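Local coordinates for malonyl CoA-acyl carrier protein transacylase (Burkholderia pseudomallei, PDB 3G87) that probably transfers the malonyl group from malonyl-CoA to the phosphopantetheine thiol of holo-acyl carrier protein, giving malonyl-ACP and free CoA, at residues G20-F26 against I44-V49; N158-Q162 against T286-Q290. All blocks are in the same frame, centred on the assembly; numbering follows the deposited sequence.

Interaction 1. Residues G20-F26 against I44-V49; sequences GMGGALF and IRALCV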
ATOM      1  N   GLY A  20      -7.469 -11.731  13.064  1.00 19.09           N
ATOM      2  CA  GLY A  20      -8.764 -12.291  12.681  1.00 17.84           C
ATOM      3  C   GLY A  20      -8.938 -12.163  11.165  1.00 19.00           C
ATOM      4  O   GLY A  20      -9.808 -12.816  10.569  1.00 19.13           O
ATOM      5  N   MET A  21      -8.082 -11.357  10.528  1.00 18.08           N
ATOM      6  CA  MET A  21      -8.120 -11.168   9.082  1.00 18.08           C
ATOM      7  C   MET A  21      -7.911 -12.496   8.325  1.00 18.18           C
ATOM      8  O   MET A  21      -7.136 -13.385   8.751  1.00 18.19           O
ATOM      9  CB  MET A  21      -7.084 -10.128   8.638  1.00 17.15           C
ATOM     10  CG  MET A  21      -5.662 -10.603   8.806  1.00 16.86           C
ATOM     11  SD  MET A  21      -4.287  -9.398   8.806  1.00 20.75           S
ATOM     12  CE  MET A  21      -4.447  -8.638   7.234  1.00 17.75           C
ATOM     13  N   GLY A  22      -8.541 -12.608   7.200  1.00 17.93           N
ATOM     14  CA  GLY A  22      -8.486 -13.838   6.476  1.00 20.44           C
ATOM     15  C   GLY A  22      -9.580 -14.786   6.861  1.00 20.40           C
ATOM     16  O   GLY A  22     -10.416 -15.003   6.100  1.00 21.30           O
ATOM     17  N   GLY A  23      -9.539 -15.336   8.055  1.00 21.01           N
ATOM     18  CA  GLY A  23     -10.604 -16.170   8.555  1.00 21.71           C
ATOM     19  C   GLY A  23     -10.710 -17.506   7.870  1.00 22.06           C
ATOM     20  O   GLY A  23      -9.783 -18.215   7.809  1.00 20.80           O
ATOM     21  N   ALA A  24     -11.858 -17.795   7.314  1.00 22.60           N
ATOM     22  CA  ALA A  24     -12.112 -19.066   6.695  1.00 23.06           C
ATOM     23  C   ALA A  24     -11.576 -19.177   5.293  1.00 23.40           C
ATOM     24  O   ALA A  24     -11.457 -20.234   4.782  1.00 23.26           O
ATOM     25  CB  ALA A  24     -13.530 -19.367   6.741  1.00 24.19           C
ATOM     26  N   LEU A  25     -11.207 -18.052   4.706  1.00 23.15           N
ATOM     27  CA  LEU A  25     -10.501 -18.028   3.449  1.00 22.12           C
ATOM     28  C   LEU A  25      -9.269 -18.877   3.410  1.00 21.48           C
ATOM     29  O   LEU A  25      -8.943 -19.352   2.398  1.00 22.30           O
ATOM     30  CB  LEU A  25     -10.087 -16.639   3.094  1.00 21.19           C
ATOM     31  CG  LEU A  25     -11.165 -15.698   2.590  1.00 24.24           C
ATOM     32  CD1 LEU A  25     -10.619 -14.320   2.534  1.00 20.05           C
ATOM     33  CD2 LEU A  25     -11.663 -16.150   1.256  1.00 19.96           C
ATOM     34  N   PHE A  26      -8.575 -19.035   4.512  1.00 19.94           N
ATOM     35  CA  PHE A  26      -7.368 -19.828   4.530  1.00 20.32           C
ATOM     36  C   PHE A  26      -7.569 -21.288   4.228  1.00 20.65           C
ATOM     37  O   PHE A  26      -6.831 -21.849   3.542  1.00 21.95           O
ATOM     38  CB  PHE A  26      -6.604 -19.674   5.847  1.00 19.09           C
ATOM     39  CG  PHE A  26      -5.869 -18.396   5.955  1.00 17.70           C
ATOM     40  CD1 PHE A  26      -6.284 -17.413   6.786  1.00 14.58           C
ATOM     41  CD2 PHE A  26      -4.783 -18.169   5.203  1.00 13.88           C
ATOM     42  CE1 PHE A  26      -5.626 -16.265   6.828  1.00 15.95           C
ATOM     43  CE2 PHE A  26      -4.164 -17.055   5.274  1.00 11.64           C
ATOM     44  CZ  PHE A  26      -4.567 -16.098   6.071  1.00 12.55           C
ATOM     45  N   ILE A  44       0.860 -18.960   7.888  1.00 17.00           N
ATOM     46  CA  ILE A  44       0.279 -17.689   7.563  1.00 16.05           C
ATOM     47  C   ILE A  44      -1.075 -17.539   8.276  1.00 16.55           C
ATOM     48  O   ILE A  44      -1.492 -16.433   8.657  1.00 15.67           O
ATOM     49  CB  ILE A  44       0.207 -17.522   5.997  1.00 16.30           C
ATOM     50  CG1 ILE A  44      -0.244 -16.117   5.597  1.00 15.52           C
ATOM     51  CG2 ILE A  44      -0.756 -18.482   5.362  1.00 16.44           C
ATOM     52  CD1 ILE A  44       0.636 -14.956   6.097  1.00 19.65           C
ATOM     53  N   ARG A  45      -1.761 -18.674   8.472  1.00 17.00           N
ATOM     54  CA  ARG A  45      -3.115 -18.638   9.039  1.00 16.98           C
ATOM     55  C   ARG A  45      -3.027 -18.303  10.514  1.00 17.20           C
ATOM     56  O   ARG A  45      -3.838 -17.540  11.018  1.00 16.75           O
ATOM     57  CB  ARG A  45      -3.867 -19.978   8.841  1.00 16.92           C
ATOM     58  CG  ARG A  45      -5.314 -19.899   9.378  1.00 13.15           C
ATOM     59  CD  ARG A  45      -5.936 -21.286   9.568  1.00 17.71           C
ATOM     60  NE  ARG A  45      -7.335 -21.160   9.938  1.00 18.78           N
ATOM     61  CZ  ARG A  45      -7.790 -20.934  11.152  1.00 19.52           C
ATOM     62  NH1 ARG A  45      -6.950 -20.870  12.175  1.00 18.47           N
ATOM     63  NH2 ARG A  45      -9.116 -20.791  11.326  1.00 21.64           N
ATOM     64  N   ALA A  46      -2.055 -18.909  11.200  1.00 18.19           N
ATOM     65  CA  ALA A  46      -1.834 -18.655  12.611  1.00 18.41           C
ATOM     66  C   ALA A  46      -1.506 -17.168  12.800  1.00 18.81           C
ATOM     67  O   ALA A  46      -2.086 -16.512  13.657  1.00 19.44           O
ATOM     68  CB  ALA A  46      -0.708 -19.518  13.126  1.00 17.72           C
ATOM     69  N   LEU A  47      -0.598 -16.636  11.991  1.00 18.23           N
ATOM     70  CA  LEU A  47      -0.152 -15.250  12.155  1.00 17.78           C
ATOM     71  C   LEU A  47      -1.357 -14.324  12.021  1.00 18.49           C
ATOM     72  O   LEU A  47      -1.523 -13.371  12.813  1.00 18.48           O
ATOM     73  CB  LEU A  47       0.921 -14.930  11.092  1.00 16.45           C
ATOM     74  CG  LEU A  47       1.295 -13.433  10.872  1.00 16.59           C
ATOM     75  CD1 LEU A  47       2.089 -12.830  12.050  1.00 12.64           C
ATOM     76  CD2 LEU A  47       2.101 -13.233   9.619  1.00 12.48           C
ATOM     77  N   CYS A  48      -2.211 -14.624  11.023  1.00 19.17           N
ATOM     78  CA  CYS A  48      -3.412 -13.807  10.710  1.00 19.53           C
ATOM     79  C   CYS A  48      -4.649 -13.917  11.649  1.00 20.40           C
ATOM     80  O   CYS A  48      -5.256 -12.867  12.089  1.00 19.74           O
ATOM     81  CB  CYS A  48      -3.836 -14.029   9.245  1.00 19.64           C
ATOM     82  SG  CYS A  48      -2.681 -13.328   7.979  1.00 19.38           S
ATOM     83  N   VAL A  49      -5.035 -15.164  11.947  1.00 21.93           N
ATOM     84  CA  VAL A  49      -6.272 -15.434  12.704  1.00 22.86           C
ATOM     85  C   VAL A  49      -5.999 -15.348  14.208  1.00 24.23           C
ATOM     86  O   VAL A  49      -6.724 -14.649  14.919  1.00 24.88           O
ATOM     87  CB  VAL A  49      -6.940 -16.790  12.302  1.00 23.95           C
ATOM     88  CG1 VAL A  49      -8.074 -17.132  13.248  1.00 21.24           C
ATOM     89  CG2 VAL A  49      -7.422 -16.762  10.838  1.00 19.97           C
TER
HETATM   90  O   HOH W   1      -9.415 -20.759   7.700  1.00 14.62           O
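A glycine-rich loop and Phe26 of the short helix that follows pack against helix 44-50 in the helical part of the acyl transferase domain, where Phe26 acts as a knob in a hole made by Ile44, Arg45, Cys48 and Val49. The fit is close: Arg45 CA stands over the ring face, 3.9 Å from its centroid and 4° off the normal, a CH-pi contact, while Phe26 CE2 meets Ile44 CG2 and Phe26 CE1 meets Cys48 CB, both at 3.7 Å. Cys48 SG lies obliquely to the ring, 5.0 Å from the centroid. At the other end the backbone takes over, Gly20 N donating a nearly straight hydrogen bond of 2.7 Å to Cys48 O. Between them runs a type II' turn from Gly22 to Leu25; a CB on Gly22 would clash with Phe26 CE1 and be jammed against the preceding carbonyl, and Gly23 has a positive phi that suits glycine. Helix 59-81 lies close by, with Leu66 against Met21 and Val69 against Cys48. Water 1 bridges Gly23 O (2.6 Å) and Arg45 NE (3.1 Å). The joint thus rests mainly on burying one aromatic ring, while Cys48 O and the water serve polar main-chain groups of the loop.

Interaction 2. Residues N158-Q162 against T286-Q290; sequences NTPSQ and TIRRQ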
ATOM      1  N   ASN A 158      -2.740  10.830   0.618  1.00 16.79           N
ATOM      2  CA  ASN A 158      -3.882   9.933   0.670  1.00 18.01           C
ATOM      3  C   ASN A 158      -5.226  10.549   0.250  1.00 18.47           C
ATOM      4  O   ASN A 158      -6.015   9.917  -0.472  1.00 18.44           O
ATOM      5  CB  ASN A 158      -3.971   9.296   2.069  1.00 17.57           C
ATOM      6  CG  ASN A 158      -3.009   8.164   2.217  1.00 19.53           C
ATOM      7  OD1 ASN A 158      -2.628   7.560   1.227  1.00 22.68           O
ATOM      8  ND2 ASN A 158      -2.567   7.888   3.433  1.00 20.47           N
ATOM      9  N   THR A 159      -5.490  11.749   0.730  1.00 18.85           N
ATOM     10  CA  THR A 159      -6.653  12.558   0.299  1.00 20.08           C
ATOM     11  C   THR A 159      -6.198  13.975   0.494  1.00 21.47           C
ATOM     12  O   THR A 159      -5.201  14.168   1.180  1.00 21.43           O
ATOM     13  CB  THR A 159      -7.948  12.325   1.143  1.00 19.61           C
ATOM     14  OG1 THR A 159      -7.913  13.137   2.327  1.00 18.62           O
ATOM     15  CG2 THR A 159      -8.138  10.819   1.501  1.00 17.10           C
ATOM     16  N   PRO A 160      -6.894  14.958  -0.013  1.00 23.75           N
ATOM     17  CA  PRO A 160      -6.414  16.313   0.157  1.00 25.02           C
ATOM     18  C   PRO A 160      -6.196  16.785   1.580  1.00 26.43           C
ATOM     19  O   PRO A 160      -5.380  17.654   1.792  1.00 27.60           O
ATOM     20  CB  PRO A 160      -7.437  17.115  -0.577  1.00 24.93           C
ATOM     21  CG  PRO A 160      -7.898  16.191  -1.592  1.00 25.67           C
ATOM     22  CD  PRO A 160      -8.023  14.929  -0.933  1.00 23.33           C
ATOM     23  N   SER A 161      -6.861  16.169   2.528  1.00 27.21           N
ATOM     24  CA  SER A 161      -6.711  16.486   3.923  1.00 28.03           C
ATOM     25  C   SER A 161      -6.060  15.400   4.726  1.00 28.26           C
ATOM     26  O   SER A 161      -6.118  15.434   5.918  1.00 28.92           O
ATOM     27  CB  SER A 161      -8.048  16.762   4.531  1.00 28.27           C
ATOM     28  OG  SER A 161      -8.922  15.707   4.251  1.00 30.05           O
ATOM     29  N   GLN A 162      -5.441  14.442   4.068  1.00 27.74           N
ATOM     30  CA  GLN A 162      -4.832  13.330   4.754  1.00 27.20           C
ATOM     31  C   GLN A 162      -3.559  12.862   4.134  1.00 26.23           C
ATOM     32  O   GLN A 162      -3.558  12.321   3.092  1.00 25.10           O
ATOM     33  CB  GLN A 162      -5.802  12.182   4.899  1.00 27.87           C
ATOM     34  CG  GLN A 162      -7.088  12.549   5.569  1.00 32.27           C
ATOM     35  CD  GLN A 162      -8.136  11.522   5.372  1.00 36.73           C
ATOM     36  OE1 GLN A 162      -9.133  11.774   4.756  1.00 38.22           O
ATOM     37  NE2 GLN A 162      -7.887  10.347   5.860  1.00 34.48           N
ATOM     38  N   THR A 286     -13.738  10.145   0.338  1.00 24.02           N
ATOM     39  CA  THR A 286     -13.256  11.496   0.682  1.00 23.21           C
ATOM     40  C   THR A 286     -12.686  12.227  -0.521  1.00 23.04           C
ATOM     41  O   THR A 286     -13.038  13.377  -0.769  1.00 23.80           O
ATOM     42  CB  THR A 286     -12.249  11.484   1.851  1.00 23.38           C
ATOM     43  OG1 THR A 286     -12.897  10.932   3.024  1.00 19.53           O
ATOM     44  CG2 THR A 286     -11.743  12.914   2.128  1.00 22.52           C
ATOM     45  N   ILE A 287     -11.909  11.535  -1.307  1.00 22.70           N
ATOM     46  CA  ILE A 287     -11.408  11.995  -2.557  1.00 22.59           C
ATOM     47  C   ILE A 287     -12.515  12.461  -3.485  1.00 24.77           C
ATOM     48  O   ILE A 287     -12.479  13.550  -3.953  1.00 25.15           O
ATOM     49  CB  ILE A 287     -10.490  10.927  -3.218  1.00 22.04           C
ATOM     50  CG1 ILE A 287      -9.184  10.816  -2.475  1.00 18.92           C
ATOM     51  CG2 ILE A 287     -10.134  11.303  -4.563  1.00 19.91           C
ATOM     52  CD1 ILE A 287      -8.694   9.530  -2.382  1.00 17.72           C
ATOM     53  N   ARG A 288     -13.507  11.619  -3.718  1.00 26.67           N
ATOM     54  CA  ARG A 288     -14.653  11.942  -4.555  1.00 29.48           C
ATOM     55  C   ARG A 288     -15.488  13.128  -4.049  1.00 31.05           C
ATOM     56  O   ARG A 288     -15.907  13.923  -4.804  1.00 29.92           O
ATOM     57  CB  ARG A 288     -15.565  10.728  -4.802  1.00 28.68           C
ATOM     58  CG  ARG A 288     -14.947   9.577  -5.563  1.00 30.40           C
ATOM     59  CD  ARG A 288     -15.895   8.493  -5.961  1.00 25.58           C
ATOM     60  NE  ARG A 288     -16.392   8.758  -7.277  1.00 26.25           N
ATOM     61  CZ  ARG A 288     -16.870   7.895  -8.126  1.00 24.41           C
ATOM     62  NH1 ARG A 288     -17.206   8.331  -9.260  1.00 26.86           N
ATOM     63  NH2 ARG A 288     -17.038   6.660  -7.866  1.00 23.28           N
ATOM     64  N   ARG A 289     -15.687  13.236  -2.762  1.00 34.39           N
ATOM     65  CA  ARG A 289     -16.393  14.354  -2.197  1.00 38.01           C
ATOM     66  C   ARG A 289     -15.659  15.654  -2.442  1.00 39.77           C
ATOM     67  O   ARG A 289     -16.255  16.654  -2.660  1.00 39.71           O
ATOM     68  CB  ARG A 289     -16.622  14.123  -0.709  1.00 37.64           C
ATOM     69  CG  ARG A 289     -17.806  14.795  -0.153  1.00 40.53           C
ATOM     70  CD  ARG A 289     -17.797  14.812   1.346  1.00 46.93           C
ATOM     71  NE  ARG A 289     -16.706  15.544   1.957  1.00 51.79           N
ATOM     72  CZ  ARG A 289     -15.748  14.991   2.682  1.00 53.76           C
ATOM     73  NH1 ARG A 289     -15.761  13.698   2.864  1.00 53.88           N
ATOM     74  NH2 ARG A 289     -14.783  15.730   3.218  1.00 52.66           N
ATOM     75  N   GLN A 290     -14.348  15.601  -2.396  1.00 42.56           N
ATOM     76  CA  GLN A 290     -13.494  16.704  -2.750  1.00 45.70           C
ATOM     77  C   GLN A 290     -13.384  16.541  -4.269  1.00 47.68           C
ATOM     78  O   GLN A 290     -14.110  15.815  -4.827  1.00 48.48           O
ATOM     79  CB  GLN A 290     -12.193  16.677  -1.930  1.00 45.66           C
ATOM     80  CG  GLN A 290     -12.388  16.675  -0.337  1.00 49.12           C
ATOM     81  CD  GLN A 290     -11.163  16.272   0.550  1.00 51.50           C
ATOM     82  OE1 GLN A 290     -10.460  15.334   0.252  1.00 49.84           O
ATOM     83  NE2 GLN A 290     -10.965  16.951   1.652  1.00 51.94           N
TER
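Gln290, Ile287 and Pro160 carry most of this contact, in which the turn after strand 153-159 meets the C-terminal end of helix 279-289. Gln290, the first residue to leave helical geometry, still has its N bonded to Thr286 O at 3.1 Å and extends its side chain along the turn. Its amide comes within 3.5 Å of Ser161, measured from NE2 to OG, but no hydrogen bond crosses between the segments. The CA-to-CB bond of Pro160 points toward the helix, and the residue is covered by Gln290, though the approach there is too tight in the model to be read as a specific interaction. Pro160 also supplies the second position of a type I turn from Thr159 to Gln162. One turn back along the helix, Ile287 brings CD1 to 3.3 Å from Asn158 O and CG1 to 4.1 Å from Thr159 CB. Thr286 CG2 touches the turn at a separate place, 3.8 Å from Thr159 OG1 and 3.9 Å from Gln162 OE1.

The turn holds its own shape. Thr159 OG1 accepts from Ser161 N at 3.2 Å, an ST turn, and donates to Gln162 OE1 at 3.0 Å. Asn158 N and Thr159 N both bond to Gln162 O, at 3.0 and 3.1 Å, forming a classic beta bulge at the turn end of the hairpin.

Asn158 OD1 is hydrogen-bonded to His91, which lies within the probable nucleophile elbow around Ser92. Leu283, further back on helix 279-289, touches Asn158, Thr159 and Gln162, while Trp251, Ile255 and Arg256 of helix 251-264 flank the contact, so the hairpin of strands 153-159 and 162-168 abuts two helices.

Both contacts are partly buried and set a turn or loop against a helix, but they share no elements: their centres lie 31 Å apart and their nearest atoms about 17 Å. Interaction 1 is local, joining pieces separated by 17 residues, 13 of them helical. Interaction 2 brings together parts with 123 residues between them, linking an edge hairpin of the antiparallel sheet to the helix that follows strand 269-273 of the parallel sheet. Interaction 1 buries more surface, 389 against 261 Å², and has both an aromatic knob and a direct hydrogen bond. Interaction 2 relies on van der Waals contact, with no hydrogen bond crossing between its segments; its hydrogen bonds run within them or to residues beyond.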